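Cytochrome c6 (Synechococcus sp., PDB 4EIE) probably shuttles electrons as a small c-type cytochrome of a photosynthetic cyanobacterium, using the iron of a covalently attached heme c. Local coordinates at residues E45-L50 and A72-V77. Numbering follows the deposited sequence. Where two conformers were deposited one is given.
Sequences EAIANL and AVSQYV. With HEC (heme c), chain B.
Ala48 and Ser74 mark the nearest backbone approach of helices 44-53 and 67-82, with Ala48 CA and Ser74 CA 5.5 Å apart. The axes of the two short segments come within 8.6 Å, and their chain directions differ by 126°, a steep crossing on the antiparallel side. With only a methyl on Ala48, the Ser74 side chain lies directly against the backbone of helix 44-53. Its hydroxyl lies alongside that helix, with Ser74 OG 3.2 Å from Ala48 CA, while the methyl of Ala48 packs against the same oxygen. Ala48 N is also near, but the angle is poor for a hydrogen bond. The oxygen is instead bonded to the carbonyl of Ile70, one turn back in its own helix; with OG held beside the backbone N (chi1 -65°), the buried hydroxyl has its polar partner within its own helix and meets Ala48 by packing alone. Ile47, one residue before Ala48, packs beside the serine, Ile47 CG2 standing 3.7 Å from Ser74 CB. Its other branch, anti to the carbonyl carbon (chi1 -64°), runs on so that Ile47 CD1 meets Val77 CG1 at 4.1 Å, the two side chains crossing obliquely. In the all-helical cytochrome c fold, the C-terminal helix packs here beside the helix that precedes the loop bearing the axial ligand Met58, and both helices contribute to the heme pocket. Val77 divides its branches accordingly: CG1 faces Ile47, whereas Val77 CG2 lies 3.9 Å from the heme methyl CMB. From helix 44-53 Leu50 sets its CD2 methyl over the face of the porphyrin, Leu50 CD2 lying 3.2 Å from heme C2A, a short carbon-carbon contact. Phe10 of helix 5-13 also touches Val77, and its ring meets that of Tyr76.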
loop_
_atom_site.group_PDB
_atom_site.type_symbol
_atom_site.label_atom_id
_atom_site.label_comp_id
_atom_site.label_asym_id
_atom_site.label_seq_id
_atom_site.Cartn_x
_atom_site.Cartn_y
_atom_site.Cartn_z
ATOM N N GLU A 45 -4.871 5.470 -7.885
ATOM C CA GLU A 45 -3.782 6.262 -8.402
ATOM C C GLU A 45 -2.929 6.852 -7.289
ATOM O O GLU A 45 -1.704 6.850 -7.408
ATOM C CB GLU A 45 -4.371 7.387 -9.227
ATOM C CG GLU A 45 -3.428 8.364 -9.784
ATOM N N ALA A 46 -3.532 7.334 -6.204
ATOM C CA ALA A 46 -2.750 7.887 -5.112
ATOM C C ALA A 46 -1.836 6.827 -4.523
ATOM O O ALA A 46 -0.666 7.081 -4.223
ATOM C CB ALA A 46 -3.686 8.453 -4.048
ATOM N N ILE A 47 -2.374 5.644 -4.306
ATOM C CA ILE A 47 -1.591 4.561 -3.753
ATOM C C ILE A 47 -0.493 4.095 -4.691
ATOM O O ILE A 47 0.647 3.922 -4.292
ATOM C CB ILE A 47 -2.520 3.404 -3.312
ATOM C CG1 ILE A 47 -3.447 3.845 -2.189
ATOM C CG2 ILE A 47 -1.714 2.177 -2.872
ATOM C CD1 ILE A 47 -4.671 2.977 -2.010
ATOM N N ALA A 48 -0.852 3.937 -5.974
ATOM C CA ALA A 48 0.114 3.500 -6.963
ATOM C C ALA A 48 1.252 4.489 -7.084
ATOM O O ALA A 48 2.398 4.092 -7.245
ATOM C CB ALA A 48 -0.567 3.301 -8.326
ATOM N N ASN A 49 0.961 5.788 -6.999
ATOM C CA ASN A 49 2.050 6.775 -7.098
ATOM C C ASN A 49 3.037 6.587 -5.974
ATOM O O ASN A 49 4.256 6.664 -6.187
ATOM C CB ASN A 49 1.489 8.185 -7.090
ATOM C CG ASN A 49 0.827 8.573 -8.408
ATOM O OD1 ASN A 49 1.045 7.945 -9.415
ATOM N ND2 ASN A 49 0.043 9.639 -8.363
ATOM N N LEU A 50 2.563 6.375 -4.753
ATOM C CA LEU A 50 3.434 6.153 -3.599
ATOM C C LEU A 50 4.216 4.862 -3.767
ATOM O O LEU A 50 5.415 4.816 -3.520
ATOM C CB LEU A 50 2.650 6.125 -2.338
ATOM C CG LEU A 50 3.441 5.773 -1.073
ATOM C CD1 LEU A 50 4.629 6.673 -0.826
ATOM C CD2 LEU A 50 2.556 5.702 0.114
ATOM N N ALA A 72 -2.342 -3.779 -9.250
ATOM C CA ALA A 72 -3.073 -4.781 -8.544
ATOM C C ALA A 72 -2.939 -4.639 -7.018
ATOM O O ALA A 72 -3.917 -4.741 -6.290
ATOM C CB ALA A 72 -2.629 -6.174 -8.976
ATOM N N VAL A 73 -1.720 -4.422 -6.541
ATOM C CA VAL A 73 -1.537 -4.298 -5.095
ATOM C C VAL A 73 -2.209 -2.996 -4.592
ATOM O O VAL A 73 -2.700 -2.950 -3.473
ATOM C CB VAL A 73 -0.077 -4.418 -4.688
ATOM C CG1 VAL A 73 0.774 -3.176 -5.024
ATOM C CG2 VAL A 73 0.022 -4.736 -3.203
ATOM N N SER A 74 -2.216 -1.960 -5.417
ATOM C CA SER A 74 -2.822 -0.717 -5.032
ATOM C C SER A 74 -4.323 -0.857 -4.870
ATOM O O SER A 74 -4.904 -0.317 -3.938
ATOM C CB SER A 74 -2.463 0.398 -6.013
ATOM O OG SER A 74 -1.063 0.676 -5.973
ATOM N N GLN A 75 -4.956 -1.572 -5.791
ATOM C CA GLN A 75 -6.375 -1.873 -5.664
ATOM C C GLN A 75 -6.629 -2.690 -4.409
ATOM O O GLN A 75 -7.586 -2.419 -3.657
ATOM C CB GLN A 75 -6.866 -2.615 -6.890
ATOM C CG GLN A 75 -8.306 -3.122 -6.784
ATOM C CD GLN A 75 -9.309 -1.999 -6.606
ATOM O OE1 GLN A 75 -9.320 -1.035 -7.365
ATOM N NE2 GLN A 75 -10.217 -2.173 -5.639
ATOM N N TYR A 76 -5.804 -3.693 -4.129
ATOM C CA TYR A 76 -5.989 -4.494 -2.906
ATOM C C TYR A 76 -5.931 -3.610 -1.672
ATOM O O TYR A 76 -6.783 -3.681 -0.789
ATOM C CB TYR A 76 -4.922 -5.584 -2.865
ATOM C CG TYR A 76 -4.932 -6.358 -1.585
ATOM C CD1 TYR A 76 -5.949 -7.309 -1.342
ATOM C CD2 TYR A 76 -3.943 -6.213 -0.642
ATOM C CE1 TYR A 76 -5.970 -8.052 -0.167
ATOM C CE2 TYR A 76 -3.989 -6.944 0.579
ATOM C CZ TYR A 76 -4.987 -7.862 0.744
ATOM O OH TYR A 76 -5.025 -8.605 1.901
ATOM N N VAL A 77 -4.911 -2.757 -1.592
ATOM C CA VAL A 77 -4.784 -1.875 -0.461
ATOM C C VAL A 77 -5.946 -0.922 -0.337
ATOM O O VAL A 77 -6.446 -0.665 0.765
ATOM C CB VAL A 77 -3.440 -1.130 -0.510
ATOM C CG1 VAL A 77 -3.360 0.003 0.512
ATOM C CG2 VAL A 77 -2.313 -2.104 -0.271
HETATM FE FE HEC B . 4.540 1.213 2.805
HETATM C CHA HEC B . 3.528 4.240 3.905
HETATM C CHB HEC B . 1.764 0.987 0.840
HETATM C CHC HEC B . 5.739 -1.654 1.417
HETATM C CHD HEC B . 7.077 1.240 5.027
HETATM N NA HEC B . 2.951 2.351 2.507
HETATM C C1A HEC B . 2.670 3.567 3.086
HETATM C C2A HEC B . 1.400 4.060 2.651
HETATM C C3A HEC B . 0.904 3.146 1.768
HETATM C C4A HEC B . 1.881 2.102 1.666
HETATM C CMA HEC B . -0.381 3.196 0.990
HETATM C CAA HEC B . 0.745 5.334 3.126
HETATM C CBA HEC B . 0.030 5.106 4.453
HETATM C CGA HEC B . -0.518 6.344 5.099
HETATM O O1A HEC B . -0.187 7.470 4.722
HETATM O O2A HEC B . -1.299 6.228 6.116
HETATM N NB HEC B . 3.917 -0.054 1.396
HETATM C C1B HEC B . 2.743 0.007 0.710
HETATM C C2B HEC B . 2.639 -1.092 -0.233
HETATM C C3B HEC B . 3.793 -1.772 -0.138
HETATM C C4B HEC B . 4.571 -1.133 0.911
HETATM C CMB HEC B . 1.454 -1.385 -1.078
HETATM C CAB HEC B . 4.279 -3.014 -0.893
HETATM C CBB HEC B . 4.447 -2.800 -2.349
HETATM N NC HEC B . 6.115 0.047 3.166
HETATM C C1C HEC B . 6.386 -1.138 2.560
HETATM C C2C HEC B . 7.439 -1.826 3.251
HETATM C C3C HEC B . 7.803 -1.042 4.272
HETATM C C4C HEC B . 6.988 0.155 4.209
HETATM C CMC HEC B . 7.873 -3.244 2.917
HETATM C CAC HEC B . 8.826 -1.302 5.373
HETATM C CBC HEC B . 10.170 -1.580 4.887
HETATM N ND HEC B . 5.189 2.488 4.176
HETATM C C1D HEC B . 6.318 2.390 4.965
HETATM C C2D HEC B . 6.605 3.580 5.651
HETATM C C3D HEC B . 5.620 4.482 5.275
HETATM C C4D HEC B . 4.738 3.778 4.413
HETATM C CMD HEC B . 7.773 3.838 6.555
HETATM C CAD HEC B . 5.524 5.931 5.665
HETATM C CBD HEC B . 6.110 6.808 4.565
HETATM C CGD HEC B . 6.127 8.239 5.045
HETATM O O1D HEC B . 7.122 8.715 5.584
HETATM O O2D HEC B . 5.110 8.896 5.012
#